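Local coordinates for diaminopimelate decarboxylase (Phaeodactylum tricornutum, PDB 7JPJ) that decarboxylates diaminopimelate with the help of pyridoxal 5'-phosphate in lysine biosynthesis, shows substrate promiscuity and works as an obligate dimer, at the interface of chains A and B. Coordinates in Å, arbitrary orientation; residue numbers count along the deposited sequence, not the author numbering. Chains: chain A/B, Diaminopimelate decarboxylase.

Contacts 1 and 2 belong to the same two-fold interface of the obligate dimer, with their C-alpha centres about 46 Å apart. They use different residues, but strand 289-300 contributes to both. In contact 1 chain B gives strands 289-300, 308-312 and 347-353 to loops of chain A; in contact 2 the end of strand 289-300 and the following loop of chain A meet a loop, a short strand and a helix start of chain B. The centre of contact 1 is about 10 Å from the predicted catalytic B:Cys357, that of contact 2 about 18 Å from A:Cys357, so both probably help to hold the subunits in register around the active sites.

Contact 1: the interface of chains A and B. Residues chain A 104, 172-173; chain B 299, 309, 311, 353-354.
A:Gln104 and A:Ser173, both in loops with compact, helix-like backbone conformations, meet extended residues of chain B, among them B:Phe309 and B:Lys311 of strand 308-312. This is one patch of the two-fold dimer interface, repeated with the chains exchanged, in which loops of one subunit lie against strands of the other. The polar part of the contact is carried by B:Lys311. Its chain runs out straight beyond CG and crosses the side chain of A:Gln104 at about a right angle, with CE packed beside the amide carbon CD. The terminal amine then gives a hydrogen bond from NZ to the amide oxygen OE1 of A:Gln104, at 2.7 Å. The donor does not lie on a lone pair: it stands above the carbonyl plane, 43° out of it. A:Gln104 is bent at chi2 (-79°), which turns its amide back across the lysine chain.

The other end of that amide is held within chain A. NE2 donates to the hydroxyl OG of A:Ser173 at 3.2 Å, in the amide plane, and with both ends of the amide engaged its rotation is probably fixed. A water molecule adds a second link across the interface, lying 3.2 Å from NZ of B:Lys311 and 3.1 Å from the backbone O of A:Ser173. The lysine's positive charge would thus be met by neutral oxygens in this patch, the amide directly and the serine carbonyl through water.

A:Ser173 also makes the apolar side of the contact. Its CB sits over one face of the B:Phe309 ring, offset toward the rim, while the far end of the ring, at CZ, approaches the backbone of A:Ser172. CG2 of B:Val299 borders the same serine CB. On the hydroxyl side, the methyl CG2 of B:Val353 lies 3.7 Å from OG of A:Ser173.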
# COMPACT_ATOMS: atom_id res chain seq x y z
N GLN A 104 -15.55 -9.68 4.15
CA GLN A 104 -15.86 -9.90 2.75
C GLN A 104 -15.59 -11.34 2.32
O GLN A 104 -16.15 -11.79 1.32
CB GLN A 104 -15.04 -8.96 1.86
CG GLN A 104 -15.49 -7.51 1.90
CD GLN A 104 -16.71 -7.25 1.03
OE1 GLN A 104 -17.83 -7.57 1.41
NE2 GLN A 104 -16.49 -6.66 -0.14
N SER A 172 -21.99 -0.26 -3.70
CA SER A 172 -21.25 -0.91 -2.63
C SER A 172 -21.59 -2.39 -2.58
O SER A 172 -22.75 -2.78 -2.72
CB SER A 172 -21.56 -0.28 -1.28
OG SER A 172 -20.50 -0.48 -0.37
N SER A 173 -20.56 -3.22 -2.38
CA SER A 173 -20.75 -4.65 -2.22
C SER A 173 -20.92 -5.07 -0.77
O SER A 173 -21.20 -6.24 -0.51
CB SER A 173 -19.56 -5.40 -2.83
OG SER A 173 -18.35 -5.03 -2.19
N VAL B 299 -22.36 -10.88 -5.64
CA VAL B 299 -23.54 -10.21 -5.11
C VAL B 299 -24.08 -9.23 -6.15
O VAL B 299 -23.41 -8.90 -7.13
CB VAL B 299 -23.25 -9.49 -3.78
CG1 VAL B 299 -22.74 -10.48 -2.74
CG2 VAL B 299 -22.25 -8.36 -3.98
N PHE B 309 -21.28 -7.72 -8.64
CA PHE B 309 -19.96 -7.70 -8.03
C PHE B 309 -19.38 -9.10 -7.95
O PHE B 309 -20.09 -10.06 -7.63
CB PHE B 309 -20.02 -7.09 -6.62
CG PHE B 309 -20.45 -5.65 -6.59
CD1 PHE B 309 -21.79 -5.32 -6.55
CD2 PHE B 309 -19.51 -4.64 -6.60
CE1 PHE B 309 -22.19 -4.00 -6.53
CE2 PHE B 309 -19.90 -3.31 -6.58
CZ PHE B 309 -21.24 -2.99 -6.54
N LYS B 311 -16.47 -10.90 -5.75
CA LYS B 311 -15.60 -10.75 -4.59
C LYS B 311 -14.45 -11.75 -4.71
O LYS B 311 -14.67 -12.96 -4.65
CB LYS B 311 -16.37 -10.97 -3.29
CG LYS B 311 -17.43 -9.93 -3.00
CD LYS B 311 -17.96 -10.10 -1.58
CE LYS B 311 -19.10 -9.14 -1.28
NZ LYS B 311 -19.56 -9.28 0.13
N VAL B 353 -14.15 -6.63 -6.92
CA VAL B 353 -13.70 -6.00 -5.68
C VAL B 353 -12.89 -7.00 -4.88
O VAL B 353 -13.06 -8.22 -5.01
CB VAL B 353 -14.88 -5.46 -4.84
CG1 VAL B 353 -15.73 -4.51 -5.67
CG2 VAL B 353 -15.72 -6.61 -4.31
N GLY B 354 -11.98 -6.48 -4.05
CA GLY B 354 -11.12 -7.32 -3.24
C GLY B 354 -11.78 -7.79 -1.96
O GLY B 354 -12.94 -7.51 -1.67
O HOH W 1 -22.72 -8.85 0.10

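Contact 2: the interface of chains A and B. Residues chain A 300-302; chain B 170, 177, 179.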
# COMPACT_ATOMS: atom_id res chain seq x y z
N HIS A 300 17.77 20.95 -2.82
CA HIS A 300 17.11 22.13 -3.35
C HIS A 300 17.05 22.08 -4.87
O HIS A 300 17.88 21.44 -5.52
CB HIS A 300 17.82 23.43 -2.92
CG HIS A 300 18.24 23.44 -1.48
ND1 HIS A 300 17.41 23.89 -0.47
CD2 HIS A 300 19.40 23.07 -0.88
CE1 HIS A 300 18.05 23.79 0.69
NE2 HIS A 300 19.25 23.30 0.46
N THR A 301 16.06 22.78 -5.42
CA THR A 301 15.99 23.10 -6.84
C THR A 301 15.89 24.61 -6.98
O THR A 301 15.56 25.32 -6.02
CB THR A 301 14.79 22.42 -7.53
OG1 THR A 301 13.63 22.55 -6.71
CG2 THR A 301 15.07 20.95 -7.76
N THR A 302 16.18 25.11 -8.18
CA THR A 302 16.12 26.54 -8.45
C THR A 302 15.18 26.80 -9.62
O THR A 302 14.67 25.88 -10.26
CB THR A 302 17.50 27.14 -8.75
OG1 THR A 302 17.82 26.90 -10.12
CG2 THR A 302 18.56 26.51 -7.86
N PRO B 170 12.28 20.77 -11.73
CA PRO B 170 12.30 21.48 -10.44
C PRO B 170 11.38 20.87 -9.40
O PRO B 170 11.45 21.28 -8.23
CB PRO B 170 11.85 22.90 -10.83
CG PRO B 170 10.98 22.69 -12.02
CD PRO B 170 11.58 21.53 -12.78
N TRP B 177 20.77 18.65 -8.59
CA TRP B 177 20.30 19.68 -9.50
C TRP B 177 21.41 20.06 -10.49
O TRP B 177 22.56 20.25 -10.10
CB TRP B 177 19.84 20.91 -8.72
CG TRP B 177 19.09 21.93 -9.52
CD1 TRP B 177 19.39 23.25 -9.65
CD2 TRP B 177 17.90 21.71 -10.30
NE1 TRP B 177 18.47 23.87 -10.46
CE2 TRP B 177 17.55 22.95 -10.87
CE3 TRP B 177 17.11 20.60 -10.57
CZ2 TRP B 177 16.44 23.10 -11.70
CZ3 TRP B 177 16.00 20.75 -11.39
CH2 TRP B 177 15.68 21.99 -11.94
N GLU B 179 22.18 22.66 -12.03
CA GLU B 179 22.86 23.94 -11.87
C GLU B 179 24.00 23.87 -10.86
O GLU B 179 24.90 24.71 -10.92
CB GLU B 179 21.87 25.03 -11.46
CG GLU B 179 21.03 25.53 -12.63
CD GLU B 179 19.94 26.48 -12.19
OE1 GLU B 179 19.12 26.88 -13.05
OE2 GLU B 179 19.91 26.84 -10.99
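The indole of B:Trp177 is covered on one face by the A:Thr301 methyl and the A:Thr302 backbone N, with the A:Thr302 side chain beyond the NE1 edge, and this is the tightly packed part of the contact. The methyl, CG2 of A:Thr301, stands over the six-membered ring, 3.9 Å from its centroid, in a CH-pi contact offset toward the rim. A chi1 of -169° swings the indole of B:Trp177 away from its backbone N and toward these threonines.

Polar bonds flank the ring. The hydroxyl OG1 of A:Thr301 donates to the carbonyl O of B:Pro170 at 2.9 Å, tilted 18° from the carbonyl plane. On the indole side, NE1 of B:Trp177 serves two acceptors: OG1 of A:Thr302 at 3.1 Å, 24° out of the ring plane, and, weakly, OE2 of B:Glu179, which lies in plane at the ring edge. The modelled separation between that hydroxyl and OE2 is too short to be reliable, so its detail is doubtful. Were B:Trp177 replaced by an alanine, the A:Thr301 methyl would probably lose the ring it rests on and the A:Thr302 hydroxyl its indole N-H donor.

The looser part is at A:His300, whose carbonyl O rather than its imidazole meets CB of B:Trp177, and at B:Pro170, which hides little surface beyond its bonded carbonyl.

In the fold, A:His300 ends strand 289-300 and the threonines follow it in a loop, which reaches over the short strand 176-177 and the start of helix 178-182 in chain B.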